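Local coordinates for protein iron-containing alcohol dehydrogenase (Ralstonia eutropha, PDB 3JZD) that probably catalyses the NAD(P)H-dependent reduction of maleylacetate to 3-oxoadipate in the breakdown of aromatic hydrocarbons, and binds NAD in its cofactor pocket, at residues A[84-89]-A[109-114]; A[118-121]-A[126-129]; A[316-321]-A[350-355]; A[327-332]-A[339-344]. One frame throughout, in Å; residues are numbered along the deposited sequence. Where two conformers were deposited one is given.

Contact 1. Residues A[84-89]-A[109-114]; sequences RAREAG and ALETGM
Arg-86 and Glu-111 form a loose salt bridge above a thin apolar contact, where the ends of helices 75-88 and 99-112 meet in the nucleotide-binding domain. Both belong to the alternating beta-alpha chain of its parallel sheet, and each ends at a glycine with positive phi: Gly-89 (a Schellman motif) and Gly-113. Beneath the charged pair, Ala-85 CB touches the methyl CE of selenomethionine Met-114 at 4.1 Å; a small residue on the helix and a long flexible one after its neighbour suit this buried position. Arg-86 runs extended from CG to NE and crosses the side chain of Glu-111 at about a right angle. Its guanidinium has the CG2 methyl of Thr-112 over one face, 3.9 Å from NH2. Thr-112 OG1 turns elsewhere, bonding to Ile-108 O and accepting from Met-114 N at 3.2 Å, an ST turn where the chain leaves the helix. Glu-111 CG lies closest to the guanidinium, 3.4 Å from Arg-86 NH2, and the bend at chi2 (68°) turns the carboxylate across its end. The weak bond from Arg-86 NH1 to Glu-111 OE2, 3.5 Å but fairly straight (165°), is tentative, being seen for one of two Glu-111 conformers; OE2 lies in the guanidinium plane.

Contact 2. Residues A[118-121]-A[126-129]; sequences AIPT and SEVT. With NAD (nicotinamide-adenine-dinucleotide), chain E.
Pro-120 and Glu-127 pack tightly in the protein interior, CB and CG of the proline ring lying against the carboxylate end of the glutamate: Pro-120 CG is 3.4 Å from Glu-127 CD. The acid reaches it by folding, with CG between the backbone N and carbonyl carbon (chi1 57°) and a second bend at chi2 (-88°). Two residues earlier on the strand, Ala-118 CB meets Glu-127 CB at 3.8 Å, a methyl small enough for the loop to come this close. The buried carboxylate is not left to carbon alone, since OE2 is hydrogen-bonded to Tyr-155 OH on the adjoining strand. Strand 116-120 belongs to the parallel sheet of a dinucleotide-binding, Rossmann-like domain, and the loop after its C-terminal end holds the cofactor. Here the two segments spread apart around NAD and touch it rather than each other. Thr-121 O accepts from the adenine N6A at 2.9 Å, while Thr-121 OG1 lies 2.8 Å from N7A and is hydrogen-bonded to Gln-47. At the other end, Ser-126 CB rests against the nicotinamide ring, 3.6 Å from C3N. Thr-129 OG1, also bonded to Val-131 N, donates to the carboxamide O7N at 2.7 Å.

Contact 3. Residues A[316-321]-A[350-355]; sequences MREEDL and AAYEGV
Tyr-352 projects from the last turn of helix 341-353 and lays its ring against the loop 316-321 that leads into helix 321-328, within the helical C-terminal domain. A Schellman motif with Gly-354 as its C-prime residue ends the tyrosine's helix. Tyr-352 CG lies opposite the backbone N (chi1 176°), which carries the ring outward to the loop. The Glu-318 side chain crosses that of Tyr-352 at about a right angle, and its CB sits over one face, 3.9 Å from the ring centroid and 29° off the normal, a CH-pi contact. The extended Glu-318 chain then continues over the rim, its carboxylate only 22° from parallel with the ring. At the ring edge, in plane, Met-316 O approaches CE1 to 3.4 Å. Leu-321 meets the root of the side chain, its CD1 3.7 Å from Tyr-352 CB, an aliphatic branch filling the buried end while the polar end faces water. Glu-318 and Glu-353 bring like charges close together, and Gln-349 NE2 donates to OE2 of both, which probably eases their repulsion; a calcium ion about 4 Å from the Glu-318 side chain may also offset the charge. A water donates to the two OE2 atoms. Another bridges the phenol to the loop backbone, accepting from Glu-318 N at 2.9 Å and lying 2.8 Å from Tyr-352 OH.

Contact 4. Residues A[327-332]-A[339-344]; sequences IALASP and IEREPI
Leu-329 and Ala-328 pack against Ile-339, Arg-341 and Ile-344 through carbon contacts, with no hydrogen bond across the two segments. Among the purely apolar pairs, Ala-328 CB meets Ile-344 CG2 at 3.7 Å on the buried side; the alanine methyl is short enough for the branched isoleucine to lie close. With CG2 anti to the backbone N, Ile-344 turns this methyl to Ala-328 CB. Leu-329 CD1 touches both isoleucines, 4.0 Å from Ile-344 CB and 4.1 Å from Ile-339 CG2. Leu-329 and Ile-344 slide past each other in opposite directions.

A second kind of contact sets the leucine against the aliphatic base of a charged residue. Leu-329 CD2 lies close to Arg-341 CB, while the guanidinium heads away, the chain turning at chi3 (64°). Both residues have two conformers, and this close approach, described for one of each, is tentative. Arginine suits this exposed edge because its methylenes can cover the leucine; its side chain lies about 5 Å from that of Asp-326, a calcium-site residue, and about 5 Å from a bound calcium ion.

Within its own segment, Ile-344 N donates to Glu-340 O at 3.0 Å, in the first turn after the N-cap residue Glu-340. Together these contacts close the loop between two consecutive helices, 321-328 and 341-353, within the all-helical C-terminal domain of iron-containing alcohol dehydrogenases.

Along the chain, contacts 1 and 2 come first, in the nucleotide-binding part, followed by contacts 3 and 4 in the helical C-terminal part. Helix 99-112 of contact 1 leads directly into strand 116-120 of contact 2, and their centres are about 19 Å apart: one joins helix ends far from the cofactor, the other shapes the NAD pocket about 9 Å from the centre of the chain. Contacts 3 and 4 share helix 341-353, contact 4 near its start and contact 3 at its end, with centres about 16 Å apart; contact 4 is nested inside the loop that contact 3 closes. Contacts 1 and 3 lie on opposite sides of the chain's centre, about 42 Å between centres, reflecting the two-domain build.

Contact 1. Residues A[84-89]-A[109-114]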
loop_
_atom_site.group_PDB
_atom_site.type_symbol
_atom_site.label_atom_id
_atom_site.label_comp_id
_atom_site.label_asym_id
_atom_site.label_seq_id
_atom_site.Cartn_x
_atom_site.Cartn_y
_atom_site.Cartn_z
ATOM N N ARG A 84 -32.474 10.235 10.927
ATOM C CA ARG A 84 -32.888 8.868 11.240
ATOM C C ARG A 84 -31.859 8.136 12.110
ATOM O O ARG A 84 -32.221 7.346 12.977
ATOM C CB ARG A 84 -33.064 8.063 9.975
ATOM C CG ARG A 84 -33.510 6.659 10.280
ATOM C CD ARG A 84 -35.011 6.594 10.537
ATOM N NE ARG A 84 -35.679 6.574 9.243
ATOM C CZ ARG A 84 -35.717 5.501 8.448
ATOM N NH1 ARG A 84 -35.132 4.345 8.813
ATOM N NH2 ARG A 84 -36.328 5.584 7.274
ATOM N N ALA A 85 -30.575 8.380 11.832
ATOM C CA ALA A 85 -29.479 7.748 12.579
ATOM C C ALA A 85 -29.573 8.196 14.018
ATOM O O ALA A 85 -29.490 7.382 14.957
ATOM C CB ALA A 85 -28.130 8.138 11.990
ATOM N N ARG A 86 -29.745 9.510 14.200
ATOM C CA ARG A 86 -29.869 10.049 15.556
ATOM C C ARG A 86 -31.064 9.457 16.273
ATOM O O ARG A 86 -30.949 8.972 17.383
ATOM C CB ARG A 86 -29.885 11.561 15.526
ATOM C CG ARG A 86 -28.473 12.078 15.383
ATOM C CD ARG A 86 -28.382 13.498 14.915
ATOM N NE ARG A 86 -27.017 13.979 15.120
ATOM C CZ ARG A 86 -26.498 15.073 14.564
ATOM N NH1 ARG A 86 -27.207 15.819 13.723
ATOM N NH2 ARG A 86 -25.239 15.407 14.835
ATOM N N GLU A 87 -32.193 9.425 15.599
ATOM C CA GLU A 87 -33.403 8.858 16.159
ATOM C C GLU A 87 -33.256 7.378 16.542
ATOM O O GLU A 87 -33.914 6.911 17.466
ATOM C CB GLU A 87 -34.502 9.055 15.128
ATOM C CG GLU A 87 -35.798 8.301 15.317
ATOM C CD GLU A 87 -36.592 8.319 14.010
ATOM O OE1 GLU A 87 -36.688 9.403 13.375
ATOM O OE2 GLU A 87 -37.089 7.240 13.602
ATOM N N ALA A 88 -32.404 6.637 15.839
ATOM C CA ALA A 88 -32.210 5.208 16.144
ATOM C C ALA A 88 -31.129 4.985 17.192
ATOM O O ALA A 88 -30.938 3.859 17.675
ATOM C CB ALA A 88 -31.854 4.456 14.904
ATOM N N GLY A 89 -30.437 6.053 17.562
ATOM C CA GLY A 89 -29.282 5.931 18.421
ATOM C C GLY A 89 -28.164 5.153 17.719
ATOM O O GLY A 89 -27.461 4.373 18.341
ATOM N N ALA A 109 -21.258 10.632 8.656
ATOM C CA ALA A 109 -20.026 10.591 9.428
ATOM C C ALA A 109 -19.470 11.979 9.562
ATOM O O ALA A 109 -18.903 12.297 10.595
ATOM C CB ALA A 109 -19.004 9.678 8.802
ATOM N N LEU A 110 -19.645 12.800 8.526
ATOM C CA LEU A 110 -19.211 14.192 8.583
ATOM C C LEU A 110 -19.912 14.952 9.714
ATOM O O LEU A 110 -19.279 15.709 10.412
ATOM C CB LEU A 110 -19.483 14.902 7.264
ATOM C CG LEU A 110 -18.871 16.308 7.118
ATOM C CD1 LEU A 110 -17.387 16.268 7.419
ATOM C CD2 LEU A 110 -19.097 16.855 5.711
ATOM N N GLU A 111 -21.208 14.731 9.902
ATOM C CA GLU A 111 -21.977 15.427 10.948
ATOM C C GLU A 111 -21.882 14.755 12.320
ATOM O O GLU A 111 -21.933 15.437 13.351
ATOM C CB GLU A 111 -23.451 15.547 10.513
ATOM C CG GLU A 111 -24.487 16.076 11.552
ATOM C CD GLU A 111 -24.317 17.550 11.938
ATOM O OE1 GLU A 111 -23.170 17.997 12.142
ATOM O OE2 GLU A 111 -25.350 18.254 12.062
ATOM N N THR A 112 -21.732 13.438 12.358
ATOM C CA THR A 112 -21.761 12.742 13.631
ATOM C C THR A 112 -20.495 12.127 14.157
ATOM O O THR A 112 -20.434 11.794 15.323
ATOM C CB THR A 112 -22.739 11.596 13.532
ATOM O OG1 THR A 112 -22.222 10.606 12.620
ATOM C CG2 THR A 112 -24.077 12.111 13.052
ATOM N N GLY A 113 -19.504 11.923 13.317
ATOM C CA GLY A 113 -18.299 11.286 13.762
ATOM C C GLY A 113 -18.380 9.775 13.796
ATOM O O GLY A 113 -17.339 9.128 13.939
HETATM N N MSE A 114 -19.567 9.183 13.586
HETATM C CA MSE A 114 -19.697 7.716 13.685
HETATM C C MSE A 114 -18.918 6.953 12.609
HETATM O O MSE A 114 -18.764 7.412 11.486
HETATM C CB MSE A 114 -21.161 7.273 13.638
HETATM C CG MSE A 114 -21.824 7.338 12.266
HETATM SE SE MSE A 114 -23.647 6.627 12.417
HETATM C CE MSE A 114 -24.377 8.019 13.562
#

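Contact 2. Residues A[118-121]-A[126-129]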
loop_
_atom_site.group_PDB
_atom_site.type_symbol
_atom_site.label_atom_id
_atom_site.label_comp_id
_atom_site.label_asym_id
_atom_site.label_seq_id
_atom_site.Cartn_x
_atom_site.Cartn_y
_atom_site.Cartn_z
ATOM N N ALA A 118 -18.144 0.197 4.927
ATOM C CA ALA A 118 -18.583 0.261 3.537
ATOM C C ALA A 118 -18.597 -1.131 2.935
ATOM O O ALA A 118 -17.648 -1.892 3.098
ATOM C CB ALA A 118 -17.650 1.229 2.700
ATOM N N ILE A 119 -19.700 -1.469 2.272
ATOM C CA ILE A 119 -19.844 -2.731 1.530
ATOM C C ILE A 119 -20.120 -2.315 0.056
ATOM O O ILE A 119 -21.264 -2.125 -0.314
ATOM C CB ILE A 119 -20.982 -3.584 2.114
ATOM C CG1 ILE A 119 -20.786 -3.732 3.624
ATOM C CG2 ILE A 119 -21.004 -4.965 1.410
ATOM C CD1 ILE A 119 -21.760 -4.706 4.350
ATOM N N PRO A 120 -19.063 -2.122 -0.768
ATOM C CA PRO A 120 -19.258 -1.580 -2.107
ATOM C C PRO A 120 -19.770 -2.579 -3.123
ATOM O O PRO A 120 -19.366 -3.726 -3.104
ATOM C CB PRO A 120 -17.858 -1.104 -2.511
ATOM C CG PRO A 120 -17.078 -1.040 -1.284
ATOM C CD PRO A 120 -17.645 -2.058 -0.368
ATOM N N THR A 121 -20.658 -2.114 -3.999
ATOM C CA THR A 121 -21.281 -2.948 -4.993
ATOM C C THR A 121 -21.037 -2.401 -6.426
ATOM O O THR A 121 -21.619 -2.904 -7.394
ATOM C CB THR A 121 -22.755 -3.129 -4.663
ATOM O OG1 THR A 121 -23.417 -1.889 -4.811
ATOM C CG2 THR A 121 -22.921 -3.642 -3.202
ATOM N N SER A 126 -14.985 5.103 -3.911
ATOM C CA SER A 126 -15.240 6.084 -2.878
ATOM C C SER A 126 -14.945 5.557 -1.454
ATOM O O SER A 126 -14.611 6.326 -0.555
ATOM C CB SER A 126 -16.693 6.565 -2.966
ATOM O OG SER A 126 -16.918 7.517 -1.952
ATOM N N GLU A 127 -15.109 4.255 -1.265
ATOM C CA GLU A 127 -14.916 3.636 0.053
ATOM C C GLU A 127 -13.518 3.805 0.640
ATOM O O GLU A 127 -13.278 3.485 1.788
ATOM C CB GLU A 127 -15.222 2.162 -0.032
ATOM C CG GLU A 127 -14.383 1.404 -1.064
ATOM C CD GLU A 127 -14.947 1.380 -2.474
ATOM O OE1 GLU A 127 -15.826 2.203 -2.811
ATOM O OE2 GLU A 127 -14.469 0.536 -3.263
ATOM N N VAL A 128 -12.566 4.203 -0.185
ATOM C CA VAL A 128 -11.191 4.383 0.270
ATOM C C VAL A 128 -10.646 5.808 0.041
ATOM O O VAL A 128 -9.431 6.007 -0.010
ATOM C CB VAL A 128 -10.257 3.299 -0.298
ATOM C CG1 VAL A 128 -10.481 1.970 0.420
ATOM C CG2 VAL A 128 -10.406 3.161 -1.787
ATOM N N THR A 129 -11.528 6.803 -0.036
ATOM C CA THR A 129 -11.079 8.194 -0.149
ATOM C C THR A 129 -11.675 8.992 0.976
ATOM O O THR A 129 -12.776 8.680 1.434
ATOM C CB THR A 129 -11.535 8.884 -1.487
ATOM O OG1 THR A 129 -12.861 9.404 -1.322
ATOM C CG2 THR A 129 -11.462 7.875 -2.703
HETATM P PA NAD E . -24.421 4.773 -7.809
HETATM O O1A NAD E . -24.002 4.584 -6.381
HETATM O O2A NAD E . -24.965 6.127 -7.963
HETATM O O5B NAD E . -25.319 3.534 -8.306
HETATM C C5B NAD E . -26.115 3.640 -9.484
HETATM C C4B NAD E . -27.264 2.652 -9.395
HETATM O O4B NAD E . -26.810 1.314 -9.442
HETATM C C3B NAD E . -28.000 2.785 -8.067
HETATM O O3B NAD E . -29.385 2.698 -8.249
HETATM C C2B NAD E . -27.576 1.572 -7.274
HETATM O O2B NAD E . -28.550 1.181 -6.334
HETATM C C1B NAD E . -27.366 0.555 -8.391
HETATM N N9A NAD E . -26.413 -0.491 -8.020
HETATM C C8A NAD E . -25.175 -0.254 -7.481
HETATM N N7A NAD E . -24.570 -1.439 -7.303
HETATM C C5A NAD E . -25.381 -2.430 -7.698
HETATM C C6A NAD E . -25.260 -3.827 -7.682
HETATM N N6A NAD E . -24.101 -4.443 -7.553
HETATM N N1A NAD E . -26.322 -4.580 -8.120
HETATM C C2A NAD E . -27.477 -3.979 -8.561
HETATM N N3A NAD E . -27.594 -2.601 -8.588
HETATM C C4A NAD E . -26.564 -1.832 -8.139
HETATM O O3 NAD E . -23.235 4.640 -8.893
HETATM P PN NAD E . -21.655 4.812 -8.633
HETATM O O1N NAD E . -21.110 5.059 -10.039
HETATM O O2N NAD E . -21.164 3.720 -7.769
HETATM O O5D NAD E . -21.471 6.098 -7.762
HETATM C C5D NAD E . -21.321 7.348 -8.366
HETATM C C4D NAD E . -21.519 8.387 -7.281
HETATM O O4D NAD E . -20.466 8.230 -6.362
HETATM C C3D NAD E . -21.409 9.803 -7.813
HETATM O O3D NAD E . -22.120 10.643 -6.956
HETATM C C2D NAD E . -19.941 10.074 -7.714
HETATM O O2D NAD E . -19.652 11.449 -7.743
HETATM C C1D NAD E . -19.649 9.387 -6.378
HETATM N N1N NAD E . -18.219 9.072 -6.232
HETATM C C2N NAD E . -17.526 9.695 -5.226
HETATM C C3N NAD E . -16.176 9.431 -5.039
HETATM C C7N NAD E . -15.431 10.045 -3.875
HETATM O O7N NAD E . -14.089 9.726 -3.665
HETATM N N7N NAD E . -16.018 10.850 -3.009
HETATM C C4N NAD E . -15.536 8.516 -5.890
HETATM C C5N NAD E . -16.250 7.882 -6.901
HETATM C C6N NAD E . -17.612 8.153 -7.048
#

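Contact 3. Residues A[316-321]-A[350-355]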
loop_
_atom_site.group_PDB
_atom_site.type_symbol
_atom_site.label_atom_id
_atom_site.label_comp_id
_atom_site.label_asym_id
_atom_site.label_seq_id
_atom_site.Cartn_x
_atom_site.Cartn_y
_atom_site.Cartn_z
HETATM N N MSE A 316 -26.348 14.414 -23.431
HETATM C CA MSE A 316 -25.677 15.700 -23.514
HETATM C C MSE A 316 -26.266 16.364 -24.747
HETATM O O MSE A 316 -26.321 15.735 -25.796
HETATM C CB MSE A 316 -24.186 15.522 -23.726
HETATM C CG MSE A 316 -23.366 16.809 -23.840
HETATM SE SE MSE A 316 -23.446 17.822 -22.155
HETATM C CE MSE A 316 -22.527 19.482 -22.761
ATOM N N ARG A 317 -26.738 17.608 -24.635
ATOM C CA ARG A 317 -27.178 18.335 -25.829
ATOM C C ARG A 317 -25.940 18.901 -26.559
ATOM O O ARG A 317 -25.050 19.519 -25.931
ATOM C CB ARG A 317 -28.105 19.488 -25.455
ATOM C CG ARG A 317 -29.365 19.056 -24.710
ATOM C CD ARG A 317 -30.372 20.191 -24.629
ATOM N NE ARG A 317 -29.823 21.366 -23.971
ATOM C CZ ARG A 317 -30.289 22.607 -24.149
ATOM N NH1 ARG A 317 -31.296 22.825 -24.984
ATOM N NH2 ARG A 317 -29.737 23.650 -23.521
ATOM N N GLU A 318 -25.877 18.714 -27.874
ATOM C CA GLU A 318 -24.780 19.279 -28.635
ATOM C C GLU A 318 -24.721 20.812 -28.431
ATOM O O GLU A 318 -23.666 21.415 -28.394
ATOM C CB GLU A 318 -24.945 19.032 -30.124
ATOM C CG GLU A 318 -23.711 19.504 -30.906
ATOM C CD GLU A 318 -23.673 19.071 -32.366
ATOM O OE1 GLU A 318 -24.694 18.565 -32.905
ATOM O OE2 GLU A 318 -22.583 19.223 -32.989
ATOM N N GLU A 319 -25.883 21.396 -28.255
ATOM C CA GLU A 319 -26.041 22.827 -28.088
ATOM C C GLU A 319 -25.489 23.362 -26.763
ATOM O O GLU A 319 -25.488 24.540 -26.577
ATOM C CB GLU A 319 -27.540 23.186 -28.182
ATOM C CG GLU A 319 -28.204 22.782 -29.537
ATOM C CD GLU A 319 -28.726 21.343 -29.637
ATOM O OE1 GLU A 319 -28.532 20.533 -28.700
ATOM O OE2 GLU A 319 -29.344 21.031 -30.689
ATOM N N ASP A 320 -25.086 22.489 -25.851
ATOM C CA ASP A 320 -24.518 22.868 -24.560
ATOM C C ASP A 320 -22.990 22.734 -24.492
ATOM O O ASP A 320 -22.391 23.023 -23.463
ATOM C CB ASP A 320 -25.088 21.955 -23.472
ATOM C CG ASP A 320 -26.473 22.329 -23.047
ATOM O OD1 ASP A 320 -26.821 23.504 -23.224
ATOM O OD2 ASP A 320 -27.192 21.456 -22.490
ATOM N N LEU A 321 -22.370 22.283 -25.577
ATOM C CA LEU A 321 -20.946 22.059 -25.593
ATOM C C LEU A 321 -20.191 23.363 -25.459
ATOM O O LEU A 321 -19.205 23.414 -24.725
ATOM C CB LEU A 321 -20.525 21.274 -26.847
ATOM C CG LEU A 321 -21.067 19.822 -26.990
ATOM C CD1 LEU A 321 -20.719 19.271 -28.416
ATOM C CD2 LEU A 321 -20.578 18.854 -25.885
ATOM N N ALA A 350 -15.404 15.832 -29.867
ATOM C CA ALA A 350 -15.017 14.438 -30.127
ATOM C C ALA A 350 -15.693 13.457 -29.150
ATOM O O ALA A 350 -16.115 12.378 -29.539
ATOM C CB ALA A 350 -13.460 14.281 -30.083
ATOM N N ALA A 351 -15.777 13.844 -27.897
ATOM C CA ALA A 351 -16.464 13.058 -26.862
ATOM C C ALA A 351 -17.972 12.985 -27.183
ATOM O O ALA A 351 -18.595 11.904 -27.053
ATOM C CB ALA A 351 -16.256 13.691 -25.460
ATOM N N TYR A 352 -18.532 14.115 -27.634
ATOM C CA TYR A 352 -19.964 14.204 -28.011
ATOM C C TYR A 352 -20.288 13.205 -29.112
ATOM O O TYR A 352 -21.258 12.455 -29.036
ATOM C CB TYR A 352 -20.371 15.619 -28.472
ATOM C CG TYR A 352 -21.807 15.670 -28.932
ATOM C CD1 TYR A 352 -22.836 15.697 -28.021
ATOM C CD2 TYR A 352 -22.130 15.579 -30.271
ATOM C CE1 TYR A 352 -24.144 15.676 -28.421
ATOM C CE2 TYR A 352 -23.451 15.567 -30.680
ATOM C CZ TYR A 352 -24.441 15.615 -29.753
ATOM O OH TYR A 352 -25.747 15.614 -30.142
ATOM N N GLU A 353 -19.429 13.193 -30.106
ATOM C CA GLU A 353 -19.616 12.393 -31.290
ATOM C C GLU A 353 -19.143 10.968 -31.147
ATOM O O GLU A 353 -19.551 10.143 -31.901
ATOM C CB GLU A 353 -18.916 13.060 -32.477
ATOM C CG GLU A 353 -19.641 14.345 -32.958
ATOM C CD GLU A 353 -18.842 15.147 -33.967
ATOM O OE1 GLU A 353 -17.723 14.724 -34.316
ATOM O OE2 GLU A 353 -19.305 16.232 -34.397
ATOM N N GLY A 354 -18.305 10.657 -30.190
ATOM C CA GLY A 354 -17.858 9.283 -30.031
ATOM C C GLY A 354 -16.842 8.876 -31.085
ATOM O O GLY A 354 -16.848 7.745 -31.557
ATOM N N VAL A 355 -15.981 9.812 -31.439
ATOM C CA VAL A 355 -14.899 9.555 -32.366
ATOM C C VAL A 355 -13.823 8.725 -31.637
ATOM O O VAL A 355 -13.407 9.062 -30.542
ATOM C CB VAL A 355 -14.296 10.886 -32.876
ATOM C CG1 VAL A 355 -13.174 10.632 -33.930
ATOM C CG2 VAL A 355 -15.392 11.799 -33.492
HETATM O O HOH W 1 -27.866 17.051 -29.119
HETATM O O HOH W 2 -22.344 16.660 -34.321
#

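Contact 4. Residues A[327-332]-A[339-344]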
loop_
_atom_site.group_PDB
_atom_site.type_symbol
_atom_site.label_atom_id
_atom_site.label_comp_id
_atom_site.label_asym_id
_atom_site.label_seq_id
_atom_site.Cartn_x
_atom_site.Cartn_y
_atom_site.Cartn_z
ATOM N N ILE A 327 -17.362 26.533 -18.814
ATOM C CA ILE A 327 -17.330 26.051 -17.439
ATOM C C ILE A 327 -16.012 25.294 -17.202
ATOM O O ILE A 327 -15.415 25.457 -16.147
ATOM C CB ILE A 327 -18.494 25.104 -17.118
ATOM C CG1 ILE A 327 -19.861 25.785 -17.292
ATOM C CG2 ILE A 327 -18.401 24.577 -15.690
ATOM C CD1 ILE A 327 -21.081 24.786 -17.367
ATOM N N ALA A 328 -15.535 24.518 -18.180
ATOM C CA ALA A 328 -14.258 23.774 -18.043
ATOM C C ALA A 328 -13.095 24.713 -17.817
ATOM O O ALA A 328 -12.105 24.316 -17.246
ATOM C CB ALA A 328 -13.930 22.867 -19.321
ATOM N N LEU A 329 -13.215 25.949 -18.283
ATOM C CA LEU A 329 -12.141 26.929 -18.169
ATOM C C LEU A 329 -12.302 27.862 -16.976
ATOM O O LEU A 329 -11.443 28.652 -16.708
ATOM C CB LEU A 329 -12.108 27.766 -19.447
ATOM C CG LEU A 329 -11.497 27.232 -20.745
ATOM C CD1 LEU A 329 -11.738 25.759 -21.008
ATOM C CD2 LEU A 329 -12.041 28.105 -21.897
ATOM N N ALA A 330 -13.406 27.754 -16.241
ATOM C CA ALA A 330 -13.689 28.738 -15.158
ATOM C C ALA A 330 -12.841 28.704 -13.885
ATOM O O ALA A 330 -12.509 29.733 -13.343
ATOM C CB ALA A 330 -15.177 28.654 -14.753
ATOM N N SER A 331 -12.614 27.519 -13.363
ATOM C CA SER A 331 -11.905 27.338 -12.116
ATOM C C SER A 331 -10.604 26.568 -12.444
ATOM O O SER A 331 -10.644 25.387 -12.746
ATOM C CB SER A 331 -12.816 26.567 -11.198
ATOM O OG SER A 331 -12.265 26.450 -9.943
ATOM N N PRO A 332 -9.463 27.267 -12.458
ATOM C CA PRO A 332 -8.162 26.702 -12.805
ATOM C C PRO A 332 -7.664 25.627 -11.859
ATOM O O PRO A 332 -8.002 25.617 -10.679
ATOM C CB PRO A 332 -7.205 27.903 -12.734
ATOM C CG PRO A 332 -8.063 29.110 -12.878
ATOM C CD PRO A 332 -9.387 28.725 -12.236
ATOM N N ILE A 339 -4.896 24.103 -19.808
ATOM C CA ILE A 339 -6.296 23.976 -20.159
ATOM C C ILE A 339 -6.578 25.253 -20.963
ATOM O O ILE A 339 -6.426 26.347 -20.443
ATOM C CB ILE A 339 -7.185 23.863 -18.900
ATOM C CG1 ILE A 339 -6.741 22.692 -17.990
ATOM C CG2 ILE A 339 -8.632 23.678 -19.255
ATOM C CD1 ILE A 339 -6.743 21.295 -18.623
ATOM N N GLU A 340 -6.915 25.107 -22.243
ATOM C CA GLU A 340 -7.203 26.242 -23.160
ATOM C C GLU A 340 -8.529 25.965 -23.873
ATOM O O GLU A 340 -8.823 24.818 -24.223
ATOM C CB GLU A 340 -6.052 26.423 -24.173
ATOM C CG GLU A 340 -4.637 26.651 -23.577
ATOM C CD GLU A 340 -4.435 28.034 -22.884
ATOM O OE1 GLU A 340 -5.358 28.891 -22.889
ATOM O OE2 GLU A 340 -3.326 28.267 -22.341
ATOM N N ARG A 341 -9.291 27.022 -24.157
ATOM C CA ARG A 341 -10.642 26.917 -24.759
ATOM C C ARG A 341 -10.763 26.066 -26.014
ATOM O O ARG A 341 -11.512 25.118 -26.073
ATOM C CB ARG A 341 -11.220 28.298 -25.139
ATOM C CG ARG A 341 -12.729 28.211 -25.513
ATOM C CD ARG A 341 -13.280 29.405 -26.298
ATOM N NE ARG A 341 -12.660 29.542 -27.620
ATOM C CZ ARG A 341 -12.922 28.765 -28.670
ATOM N NH1 ARG A 341 -13.783 27.755 -28.581
ATOM N NH2 ARG A 341 -12.286 28.983 -29.816
ATOM N N GLU A 342 -10.021 26.417 -27.044
ATOM C CA GLU A 342 -10.167 25.716 -28.297
ATOM C C GLU A 342 -9.913 24.217 -28.212
ATOM O O GLU A 342 -10.750 23.447 -28.614
ATOM C CB GLU A 342 -9.335 26.371 -29.415
ATOM C CG GLU A 342 -9.594 25.727 -30.797
ATOM C CD GLU A 342 -8.632 26.179 -31.918
ATOM O OE1 GLU A 342 -8.607 27.396 -32.245
ATOM O OE2 GLU A 342 -7.949 25.290 -32.501
ATOM N N PRO A 343 -8.746 23.797 -27.727
ATOM C CA PRO A 343 -8.562 22.362 -27.627
ATOM C C PRO A 343 -9.546 21.693 -26.630
ATOM O O PRO A 343 -9.885 20.556 -26.820
ATOM C CB PRO A 343 -7.104 22.215 -27.197
ATOM C CG PRO A 343 -6.759 23.534 -26.494
ATOM C CD PRO A 343 -7.560 24.552 -27.286
ATOM N N ILE A 344 -10.006 22.391 -25.599
ATOM C CA ILE A 344 -11.038 21.807 -24.705
ATOM C C ILE A 344 -12.361 21.664 -25.448
ATOM O O ILE A 344 -13.043 20.636 -25.324
ATOM C CB ILE A 344 -11.258 22.604 -23.389
ATOM C CG1 ILE A 344 -10.107 22.314 -22.421
ATOM C CG2 ILE A 344 -12.634 22.255 -22.728
ATOM C CD1 ILE A 344 -10.037 20.890 -21.883
#